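Local coordinates for protein peptide synthetase, module 7 (PDB 4TX3) that belongs to the condensation-domain family of nonribosomal peptide synthetases and, as part of module 7, probably serves glycopeptide assembly by recruiting tailoring oxygenases rather than by forming peptide bonds, at residues 64-73 and 83-91; 176-186 and 294-304. One frame throughout, in Å; residues are numbered along the deposited sequence.

Contact 1 (64-73 and 83-91)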
loop_
_atom_site.group_PDB
_atom_site.type_symbol
_atom_site.label_atom_id
_atom_site.label_comp_id
_atom_site.label_asym_id
_atom_site.label_seq_id
_atom_site.Cartn_x
_atom_site.Cartn_y
_atom_site.Cartn_z
ATOM N N ALA B 64 16.109 -7.312 -12.090
ATOM C CA ALA B 64 16.895 -6.347 -12.853
ATOM C C ALA B 64 16.424 -6.315 -14.294
ATOM O O ALA B 64 16.579 -5.296 -14.981
ATOM C CB ALA B 64 18.394 -6.665 -12.781
ATOM N N ALA B 65 15.863 -7.428 -14.762
ATOM C CA ALA B 65 15.298 -7.443 -16.111
ATOM C C ALA B 65 14.151 -6.440 -16.160
ATOM O O ALA B 65 14.031 -5.673 -17.104
ATOM C CB ALA B 65 14.824 -8.838 -16.510
ATOM N N ARG B 66 13.340 -6.434 -15.110
ATOM C CA ARG B 66 12.184 -5.551 -15.009
ATOM C C ARG B 66 12.597 -4.079 -14.885
ATOM O O ARG B 66 11.968 -3.212 -15.495
ATOM C CB ARG B 66 11.325 -5.985 -13.815
ATOM C CG ARG B 66 10.079 -5.165 -13.523
ATOM C CD ARG B 66 9.243 -5.893 -12.467
ATOM N NE ARG B 66 8.227 -5.040 -11.860
ATOM C CZ ARG B 66 7.034 -4.794 -12.398
ATOM N NH1 ARG B 66 6.693 -5.342 -13.563
ATOM N NH2 ARG B 66 6.175 -4.003 -11.766
ATOM N N HIS B 67 13.655 -3.810 -14.112
ATOM C CA HIS B 67 14.110 -2.442 -13.816
ATOM C C HIS B 67 15.469 -2.112 -14.437
ATOM O O HIS B 67 16.503 -2.538 -13.924
ATOM C CB HIS B 67 14.213 -2.222 -12.303
ATOM C CG HIS B 67 12.931 -2.437 -11.562
ATOM N ND1 HIS B 67 11.992 -1.442 -11.397
ATOM C CD2 HIS B 67 12.443 -3.525 -10.920
ATOM C CE1 HIS B 67 10.971 -1.912 -10.701
ATOM N NE2 HIS B 67 11.220 -3.172 -10.397
ATOM N N GLU B 68 15.473 -1.330 -15.512
ATOM C CA GLU B 68 16.718 -0.988 -16.210
ATOM C C GLU B 68 17.809 -0.394 -15.325
ATOM O O GLU B 68 18.989 -0.673 -15.524
ATOM C CB GLU B 68 16.436 -0.009 -17.345
ATOM C CG GLU B 68 15.760 -0.641 -18.527
ATOM C CD GLU B 68 15.289 0.386 -19.535
ATOM O OE1 GLU B 68 15.540 1.606 -19.332
ATOM O OE2 GLU B 68 14.654 -0.036 -20.526
ATOM N N ILE B 69 17.423 0.427 -14.360
ATOM C CA ILE B 69 18.424 1.086 -13.539
ATOM C C ILE B 69 19.315 0.101 -12.766
ATOM O O ILE B 69 20.473 0.417 -12.503
ATOM C CB ILE B 69 17.787 2.093 -12.544
ATOM C CG1 ILE B 69 18.882 3.036 -12.020
ATOM C CG2 ILE B 69 16.964 1.372 -11.435
ATOM C CD1 ILE B 69 18.369 4.170 -11.209
ATOM N N LEU B 70 18.798 -1.093 -12.444
ATOM C CA LEU B 70 19.598 -2.146 -11.804
ATOM C C LEU B 70 20.590 -2.865 -12.745
ATOM O O LEU B 70 21.425 -3.662 -12.293
ATOM C CB LEU B 70 18.683 -3.192 -11.184
ATOM C CG LEU B 70 17.773 -2.777 -10.038
ATOM C CD1 LEU B 70 17.042 -4.005 -9.516
ATOM C CD2 LEU B 70 18.585 -2.111 -8.951
ATOM N N ARG B 71 20.477 -2.629 -14.049
ATOM C CA ARG B 71 21.479 -3.117 -14.994
ATOM C C ARG B 71 22.077 -1.917 -15.731
ATOM O O ARG B 71 22.393 -1.973 -16.914
ATOM C CB ARG B 71 20.888 -4.144 -15.971
ATOM C CG ARG B 71 19.485 -3.830 -16.469
ATOM C CD ARG B 71 18.898 -5.008 -17.245
ATOM N NE ARG B 71 17.461 -4.882 -17.473
ATOM C CZ ARG B 71 16.926 -4.277 -18.534
ATOM N NH1 ARG B 71 17.714 -3.739 -19.464
ATOM N NH2 ARG B 71 15.604 -4.205 -18.665
ATOM N N THR B 72 22.211 -0.819 -15.007
ATOM C CA THR B 72 22.827 0.370 -15.548
ATOM C C THR B 72 24.203 0.599 -14.918
ATOM O O THR B 72 24.361 0.461 -13.705
ATOM C CB THR B 72 21.945 1.598 -15.307
ATOM O OG1 THR B 72 20.637 1.351 -15.834
ATOM C CG2 THR B 72 22.532 2.815 -15.982
ATOM N N THR B 73 25.192 0.931 -15.744
ATOM C CA THR B 73 26.471 1.416 -15.253
ATOM C C THR B 73 26.578 2.865 -15.632
ATOM O O THR B 73 25.767 3.345 -16.422
ATOM C CB THR B 73 27.673 0.649 -15.838
ATOM O OG1 THR B 73 27.537 0.560 -17.268
ATOM C CG2 THR B 73 27.776 -0.739 -15.219
ATOM N N GLN B 83 24.022 7.214 -18.514
ATOM C CA GLN B 83 23.529 5.928 -18.056
ATOM C C GLN B 83 23.674 4.901 -19.179
ATOM O O GLN B 83 23.017 5.004 -20.211
ATOM C CB GLN B 83 22.073 6.034 -17.599
ATOM C CG GLN B 83 21.855 7.090 -16.543
ATOM C CD GLN B 83 20.529 6.942 -15.821
ATOM O OE1 GLN B 83 20.224 5.886 -15.274
ATOM N NE2 GLN B 83 19.721 8.007 -15.834
ATOM N N HIS B 84 24.562 3.934 -18.986
ATOM C CA HIS B 84 24.672 2.821 -19.916
ATOM C C HIS B 84 23.810 1.619 -19.476
ATOM O O HIS B 84 24.138 0.896 -18.525
ATOM C CB HIS B 84 26.125 2.380 -20.076
ATOM C CG HIS B 84 26.314 1.370 -21.166
ATOM N ND1 HIS B 84 27.225 1.536 -22.187
ATOM C CD2 HIS B 84 25.682 0.196 -21.416
ATOM C CE1 HIS B 84 27.157 0.504 -23.007
ATOM N NE2 HIS B 84 26.227 -0.322 -22.564
ATOM N N ILE B 85 22.727 1.394 -20.205
ATOM C CA ILE B 85 21.763 0.368 -19.851
ATOM C C ILE B 85 22.104 -0.958 -20.522
ATOM O O ILE B 85 21.996 -1.097 -21.726
ATOM C CB ILE B 85 20.348 0.834 -20.238
ATOM C CG1 ILE B 85 20.019 2.134 -19.487
ATOM C CG2 ILE B 85 19.318 -0.250 -19.976
ATOM C CD1 ILE B 85 18.796 2.877 -20.030
ATOM N N HIS B 86 22.532 -1.929 -19.732
ATOM C CA HIS B 86 22.828 -3.260 -20.245
ATOM C C HIS B 86 21.546 -4.082 -20.414
ATOM O O HIS B 86 20.552 -3.834 -19.729
ATOM C CB HIS B 86 23.810 -3.976 -19.310
ATOM C CG HIS B 86 25.091 -3.228 -19.092
ATOM N ND1 HIS B 86 26.242 -3.497 -19.805
ATOM C CD2 HIS B 86 25.399 -2.204 -18.255
ATOM C CE1 HIS B 86 27.204 -2.679 -19.411
ATOM N NE2 HIS B 86 26.721 -1.885 -18.471
ATOM N N ASP B 87 21.573 -5.043 -21.334
ATOM C CA ASP B 87 20.466 -5.983 -21.528
ATOM C C ASP B 87 20.130 -6.796 -20.287
ATOM O O ASP B 87 18.969 -7.147 -20.067
ATOM C CB ASP B 87 20.785 -6.965 -22.646
ATOM C CG ASP B 87 20.631 -6.358 -24.009
ATOM O OD1 ASP B 87 19.985 -5.288 -24.119
ATOM O OD2 ASP B 87 21.149 -6.968 -24.968
ATOM N N ALA B 88 21.150 -7.132 -19.503
ATOM C CA ALA B 88 20.943 -7.876 -18.268
ATOM C C ALA B 88 21.973 -7.546 -17.183
ATOM O O ALA B 88 23.019 -6.938 -17.443
ATOM C CB ALA B 88 20.953 -9.358 -18.551
ATOM N N ALA B 89 21.646 -7.938 -15.956
ATOM C CA ALA B 89 22.589 -7.889 -14.844
ATOM C C ALA B 89 23.024 -9.308 -14.506
ATOM O O ALA B 89 22.181 -10.201 -14.337
ATOM C CB ALA B 89 21.974 -7.204 -13.619
ATOM N N PRO B 90 24.343 -9.526 -14.438
ATOM C CA PRO B 90 24.889 -10.844 -14.110
ATOM C C PRO B 90 24.551 -11.189 -12.677
ATOM O O PRO B 90 24.838 -10.384 -11.795
ATOM C CB PRO B 90 26.405 -10.662 -14.279
ATOM C CG PRO B 90 26.593 -9.263 -14.868
ATOM C CD PRO B 90 25.388 -8.490 -14.492
ATOM N N VAL B 91 23.937 -12.334 -12.423
ATOM C CA VAL B 91 23.780 -12.755 -11.040
ATOM C C VAL B 91 24.327 -14.151 -10.882
ATOM O O VAL B 91 23.884 -15.069 -11.576
ATOM C CB VAL B 91 22.310 -12.734 -10.573
ATOM C CG1 VAL B 91 22.208 -13.251 -9.140
ATOM C CG2 VAL B 91 21.726 -11.336 -10.679
HETATM O O HOH W 1 18.786 3.549 -15.950
#
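The guanidinium of Arg71 lies between two backbone groups. Glu68 CA sits over the centre of one face, and Asp87 O lies over the other. At the edges, NH1 donates to His86 O at 2.9 Å, with the acceptor close to the guanidinium plane. NH2 meets Ala65 O in that plane, and NE meets Ala64 O somewhat tilted from it; both carbonyls belong to the last turn of helix 53-66. The arrangement belongs to a small antiparallel beta hairpin, strands 72-73 and 84-85, tied to the end of that helix. The Arg71 chain starts with CG between the backbone N and the carbonyl carbon (chi1 40°) and then runs extended alongside His86 O and Asp87 O. A leucine in its place would probably leave the carbonyls of Ala64, Ala65 and His86 without these donors and weaken the tie between helix end and hairpin.

The His86 ring has His84 CD2 over one face and, at its edge, Arg71 O, which accepts from His86 N at 2.8 Å. Its NE2 lies 2.8 Å from Thr73 OG1, a hydrogen bond in which either could donate. Thr73 and His84 form the hydrogen-bonded pair, Thr72 and Ile85 the non-hydrogen-bonded one. Thr72 OG1 donates to Glu68 O from above the carbonyl plane. Gln83 NE2 donates to Pro18 O, and a water donates to Thr72 OG1 and Gln83 OE1.

Contact 2 (176-186 and 294-304)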
loop_
_atom_site.group_PDB
_atom_site.type_symbol
_atom_site.label_atom_id
_atom_site.label_comp_id
_atom_site.label_asym_id
_atom_site.label_seq_id
_atom_site.Cartn_x
_atom_site.Cartn_y
_atom_site.Cartn_z
ATOM N N LEU B 176 6.998 -2.359 -16.986
ATOM C CA LEU B 176 6.780 -1.020 -16.425
ATOM C C LEU B 176 6.328 -0.076 -17.532
ATOM O O LEU B 176 6.694 -0.251 -18.694
ATOM C CB LEU B 176 8.051 -0.467 -15.770
ATOM C CG LEU B 176 8.566 -1.163 -14.512
ATOM C CD1 LEU B 176 9.872 -0.536 -14.048
ATOM C CD2 LEU B 176 7.515 -1.098 -13.427
ATOM N N ALA B 177 5.528 0.917 -17.187
ATOM C CA ALA B 177 5.171 1.917 -18.172
ATOM C C ALA B 177 6.378 2.835 -18.399
ATOM O O ALA B 177 6.725 3.165 -19.531
ATOM C CB ALA B 177 3.942 2.710 -17.722
ATOM N N LEU B 178 7.030 3.201 -17.304
ATOM C CA LEU B 178 8.239 4.018 -17.320
ATOM C C LEU B 178 9.450 3.283 -16.777
ATOM O O LEU B 178 9.363 2.624 -15.742
ATOM C CB LEU B 178 8.030 5.287 -16.490
ATOM C CG LEU B 178 6.875 6.173 -16.938
ATOM C CD1 LEU B 178 6.884 7.418 -16.091
ATOM C CD2 LEU B 178 7.023 6.512 -18.416
ATOM N N GLN B 179 10.574 3.405 -17.477
ATOM C CA GLN B 179 11.895 3.079 -16.927
ATOM C C GLN B 179 12.585 4.346 -16.401
ATOM O O GLN B 179 12.202 5.456 -16.777
ATOM C CB GLN B 179 12.764 2.409 -17.988
ATOM C CG GLN B 179 12.219 1.080 -18.440
ATOM C CD GLN B 179 12.299 0.018 -17.361
ATOM O OE1 GLN B 179 13.105 0.112 -16.414
ATOM N NE2 GLN B 179 11.464 -1.008 -17.499
ATOM N N PHE B 180 13.602 4.197 -15.553
ATOM C CA PHE B 180 14.216 5.379 -14.939
ATOM C C PHE B 180 14.778 6.368 -15.962
ATOM O O PHE B 180 14.770 7.563 -15.720
ATOM C CB PHE B 180 15.326 5.001 -13.953
ATOM C CG PHE B 180 15.764 6.161 -13.096
ATOM C CD1 PHE B 180 14.919 6.668 -12.117
ATOM C CD2 PHE B 180 16.983 6.777 -13.301
ATOM C CE1 PHE B 180 15.293 7.765 -11.343
ATOM C CE2 PHE B 180 17.370 7.870 -12.529
ATOM C CZ PHE B 180 16.529 8.361 -11.545
ATOM N N ALA B 181 15.260 5.868 -17.098
ATOM C CA ALA B 181 15.791 6.726 -18.160
ATOM C C ALA B 181 14.736 7.715 -18.669
ATOM O O ALA B 181 15.073 8.834 -19.088
ATOM C CB ALA B 181 16.316 5.875 -19.321
ATOM N N ASP B 182 13.467 7.291 -18.647
ATOM C CA ASP B 182 12.356 8.154 -19.045
ATOM C C ASP B 182 12.169 9.316 -18.043
ATOM O O ASP B 182 11.879 10.444 -18.434
ATOM C CB ASP B 182 11.064 7.339 -19.170
ATOM C CG ASP B 182 11.190 6.156 -20.153
ATOM O OD1 ASP B 182 11.746 6.327 -21.260
ATOM O OD2 ASP B 182 10.728 5.042 -19.810
ATOM N N TYR B 183 12.329 9.029 -16.753
ATOM C CA TYR B 183 12.318 10.059 -15.713
ATOM C C TYR B 183 13.500 11.027 -15.881
ATOM O O TYR B 183 13.323 12.246 -15.819
ATOM C CB TYR B 183 12.350 9.419 -14.316
ATOM C CG TYR B 183 12.284 10.418 -13.193
ATOM C CD1 TYR B 183 11.084 11.046 -12.864
ATOM C CD2 TYR B 183 13.423 10.751 -12.464
ATOM C CE1 TYR B 183 11.023 11.992 -11.828
ATOM C CE2 TYR B 183 13.379 11.693 -11.437
ATOM C CZ TYR B 183 12.177 12.307 -11.116
ATOM O OH TYR B 183 12.135 13.246 -10.095
ATOM N N ALA B 184 14.696 10.479 -16.103
ATOM C CA ALA B 184 15.904 11.289 -16.277
ATOM C C ALA B 184 15.787 12.266 -17.450
ATOM O O ALA B 184 16.224 13.419 -17.359
ATOM C CB ALA B 184 17.125 10.391 -16.465
ATOM N N ILE B 185 15.198 11.801 -18.546
ATOM C CA ILE B 185 15.064 12.624 -19.739
ATOM C C ILE B 185 14.011 13.695 -19.521
ATOM O O ILE B 185 14.111 14.798 -20.056
ATOM C CB ILE B 185 14.713 11.776 -20.972
ATOM C CG1 ILE B 185 15.927 10.946 -21.393
ATOM C CG2 ILE B 185 14.258 12.661 -22.134
ATOM C CD1 ILE B 185 15.592 9.807 -22.320
ATOM N N TRP B 186 13.012 13.364 -18.715
ATOM C CA TRP B 186 11.992 14.316 -18.315
ATOM C C TRP B 186 12.577 15.467 -17.498
ATOM O O TRP B 186 12.299 16.640 -17.783
ATOM C CB TRP B 186 10.919 13.603 -17.504
ATOM C CG TRP B 186 9.827 14.474 -17.003
ATOM C CD1 TRP B 186 8.880 15.098 -17.744
ATOM C CD2 TRP B 186 9.531 14.776 -15.636
ATOM N NE1 TRP B 186 8.011 15.781 -16.932
ATOM C CE2 TRP B 186 8.386 15.600 -15.633
ATOM C CE3 TRP B 186 10.124 14.428 -14.415
ATOM C CZ2 TRP B 186 7.824 16.091 -14.460
ATOM C CZ3 TRP B 186 9.558 14.913 -13.246
ATOM C CH2 TRP B 186 8.420 15.738 -13.278
ATOM N N LEU B 294 2.352 11.293 -9.169
ATOM C CA LEU B 294 2.951 10.671 -10.346
ATOM C C LEU B 294 2.772 9.161 -10.285
ATOM O O LEU B 294 3.622 8.455 -9.749
ATOM C CB LEU B 294 4.433 11.048 -10.460
ATOM C CG LEU B 294 4.708 12.558 -10.573
ATOM C CD1 LEU B 294 6.143 12.834 -10.946
ATOM C CD2 LEU B 294 3.776 13.211 -11.578
ATOM N N ILE B 295 1.661 8.674 -10.831
ATOM C CA ILE B 295 1.274 7.273 -10.651
ATOM C C ILE B 295 2.233 6.250 -11.284
ATOM O O ILE B 295 2.444 5.162 -10.726
ATOM C CB ILE B 295 -0.167 7.034 -11.176
ATOM C CG1 ILE B 295 -1.166 7.466 -10.113
ATOM C CG2 ILE B 295 -0.404 5.576 -11.532
ATOM C CD1 ILE B 295 -2.558 6.848 -10.301
ATOM N N ASP B 296 2.844 6.601 -12.410
ATOM C CA ASP B 296 3.775 5.700 -13.072
ATOM C C ASP B 296 5.088 5.478 -12.331
ATOM O O ASP B 296 5.822 4.548 -12.667
ATOM C CB ASP B 296 4.087 6.203 -14.478
ATOM C CG ASP B 296 2.952 5.953 -15.446
ATOM O OD1 ASP B 296 2.028 5.191 -15.092
ATOM O OD2 ASP B 296 2.984 6.521 -16.560
ATOM N N LEU B 297 5.401 6.325 -11.353
ATOM C CA LEU B 297 6.609 6.129 -10.551
ATOM C C LEU B 297 6.429 5.163 -9.372
ATOM O O LEU B 297 7.423 4.640 -8.850
ATOM C CB LEU B 297 7.115 7.465 -10.007
ATOM C CG LEU B 297 7.313 8.607 -10.999
ATOM C CD1 LEU B 297 7.787 9.834 -10.243
ATOM C CD2 LEU B 297 8.299 8.207 -12.081
ATOM N N GLU B 298 5.182 4.951 -8.939
ATOM C CA GLU B 298 4.916 4.119 -7.763
ATOM C C GLU B 298 5.595 2.755 -7.854
ATOM O O GLU B 298 6.282 2.362 -6.918
ATOM C CB GLU B 298 3.404 3.938 -7.539
ATOM C CG GLU B 298 3.026 3.201 -6.256
ATOM C CD GLU B 298 3.154 1.659 -6.339
ATOM O OE1 GLU B 298 2.894 1.077 -7.415
ATOM O OE2 GLU B 298 3.521 1.025 -5.319
ATOM N N PRO B 299 5.424 2.033 -8.980
ATOM C CA PRO B 299 6.024 0.695 -9.026
ATOM C C PRO B 299 7.527 0.644 -9.406
ATOM O O PRO B 299 8.054 -0.444 -9.688
ATOM C CB PRO B 299 5.188 -0.000 -10.095
ATOM C CG PRO B 299 4.804 1.093 -11.020
ATOM C CD PRO B 299 4.645 2.324 -10.205
ATOM N N MET B 300 8.209 1.786 -9.414
ATOM C CA MET B 300 9.582 1.849 -9.917
ATOM C C MET B 300 10.648 1.857 -8.835
ATOM O O MET B 300 10.410 2.322 -7.722
ATOM C CB MET B 300 9.785 3.100 -10.768
ATOM C CG MET B 300 8.841 3.251 -11.922
ATOM S SD MET B 300 9.205 4.688 -12.968
ATOM C CE MET B 300 10.848 4.307 -13.551
ATOM N N ILE B 301 11.833 1.371 -9.198
ATOM C CA ILE B 301 13.053 1.550 -8.416
ATOM C C ILE B 301 13.844 2.743 -8.987
ATOM O O ILE B 301 13.944 2.903 -10.206
ATOM C CB ILE B 301 13.918 0.260 -8.437
ATOM C CG1 ILE B 301 13.213 -0.863 -7.643
ATOM C CG2 ILE B 301 15.346 0.534 -7.950
ATOM C CD1 ILE B 301 13.859 -2.215 -7.750
ATOM N N GLY B 302 14.392 3.583 -8.114
ATOM C CA GLY B 302 15.144 4.745 -8.549
ATOM C C GLY B 302 15.450 5.681 -7.398
ATOM O O GLY B 302 14.829 5.607 -6.339
ATOM N N PRO B 303 16.439 6.557 -7.582
ATOM C CA PRO B 303 16.747 7.578 -6.575
ATOM C C PRO B 303 15.735 8.724 -6.625
ATOM O O PRO B 303 16.090 9.866 -6.957
ATOM C CB PRO B 303 18.131 8.050 -6.983
ATOM C CG PRO B 303 18.169 7.852 -8.472
ATOM C CD PRO B 303 17.386 6.585 -8.711
ATOM N N PHE B 304 14.485 8.408 -6.292
ATOM C CA PHE B 304 13.385 9.355 -6.386
ATOM C C PHE B 304 13.219 10.262 -5.174
ATOM O O PHE B 304 12.538 11.277 -5.268
ATOM C CB PHE B 304 12.062 8.613 -6.602
ATOM C CG PHE B 304 11.956 7.955 -7.933
ATOM C CD1 PHE B 304 11.865 8.724 -9.096
ATOM C CD2 PHE B 304 11.925 6.568 -8.029
ATOM C CE1 PHE B 304 11.766 8.122 -10.326
ATOM C CE2 PHE B 304 11.825 5.948 -9.272
ATOM C CZ PHE B 304 11.742 6.723 -10.420
HETATM O O HOH W 2 6.494 2.612 -14.633
HETATM O O HOH W 3 10.676 12.321 -7.623
#
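One water joins the two backbones where Leu178 meets Asp296. It accepts from Leu178 N at 2.8 Å and donates to Asp296 O at 2.8 Å. Beside it, the side chains of Leu178 and Asp296 cross at about a right angle, and Leu178 CD1 lies 3.4 Å from Asp296 CB.

Most of the contact is apolar. Phe180, Tyr183 and Phe304 form an aromatic cluster centred on Phe304. The edge of Phe304 points at the face of Tyr183, with CE1 over the ring centre and the planes at 76°. The face of Phe304 in turn receives the edge of Phe180 in an offset edge-to-face pair, centroids 5.3 Å apart. Phe180 and Tyr183 both hold CG anti to the backbone N, and this sends the two rings from one side of the helix to the same phenylalanine. Pro303 covers one face of Phe180, its CD 3.5 Å from Phe180 CZ. It is the centre of an inverse gamma turn. Gly302 comes close to Phe180 CD1, and a side chain on it would run into the rings of Phe180 and Phe304.

Met300 SD lies 3.8 Å from Leu178 CB, and the bend at chi3 (61°) turns CE over the Leu178 carbonyl and the Gln179 backbone. A second water lies between Tyr183 OH and Phe304 O.

Gln179 is the N-cap of helix 180-191. Its N donates to OD2 of Asp182, the third residue of the helix, at 2.9 Å; the reciprocal side-chain bond of a full capping box is not made.

Segment 294-304 runs between strands 281-288 and 306-313, consistent with the floor loop of condensation domains. It packs on the start of helix 180-191, while Ile301 rests on helix 148-166 and Pro303 on helix 21-28.

Both segments of contact 1 precede those of contact 2 in the sequence, and the centres of the two contacts lie about 14 Å apart. Gln179 joins them. Its OE1 is 2.9 Å from Glu68 N and its NE2 is 3.0 Å from Arg66 O, both probable hydrogen bonds. One amide thus spans the turn that leaves helix 53-66. His67 adds packing, with CE1 3.4 Å from Pro299 O and ND1 3.5 Å from Leu176 CD1. Contact 2 also borders the region of the condensation-domain active-site motif: Gly302 pairs by backbone with Asp147, which probably matches the motif aspartate. The motif sequence is degenerate here, consistent with lost condensation activity.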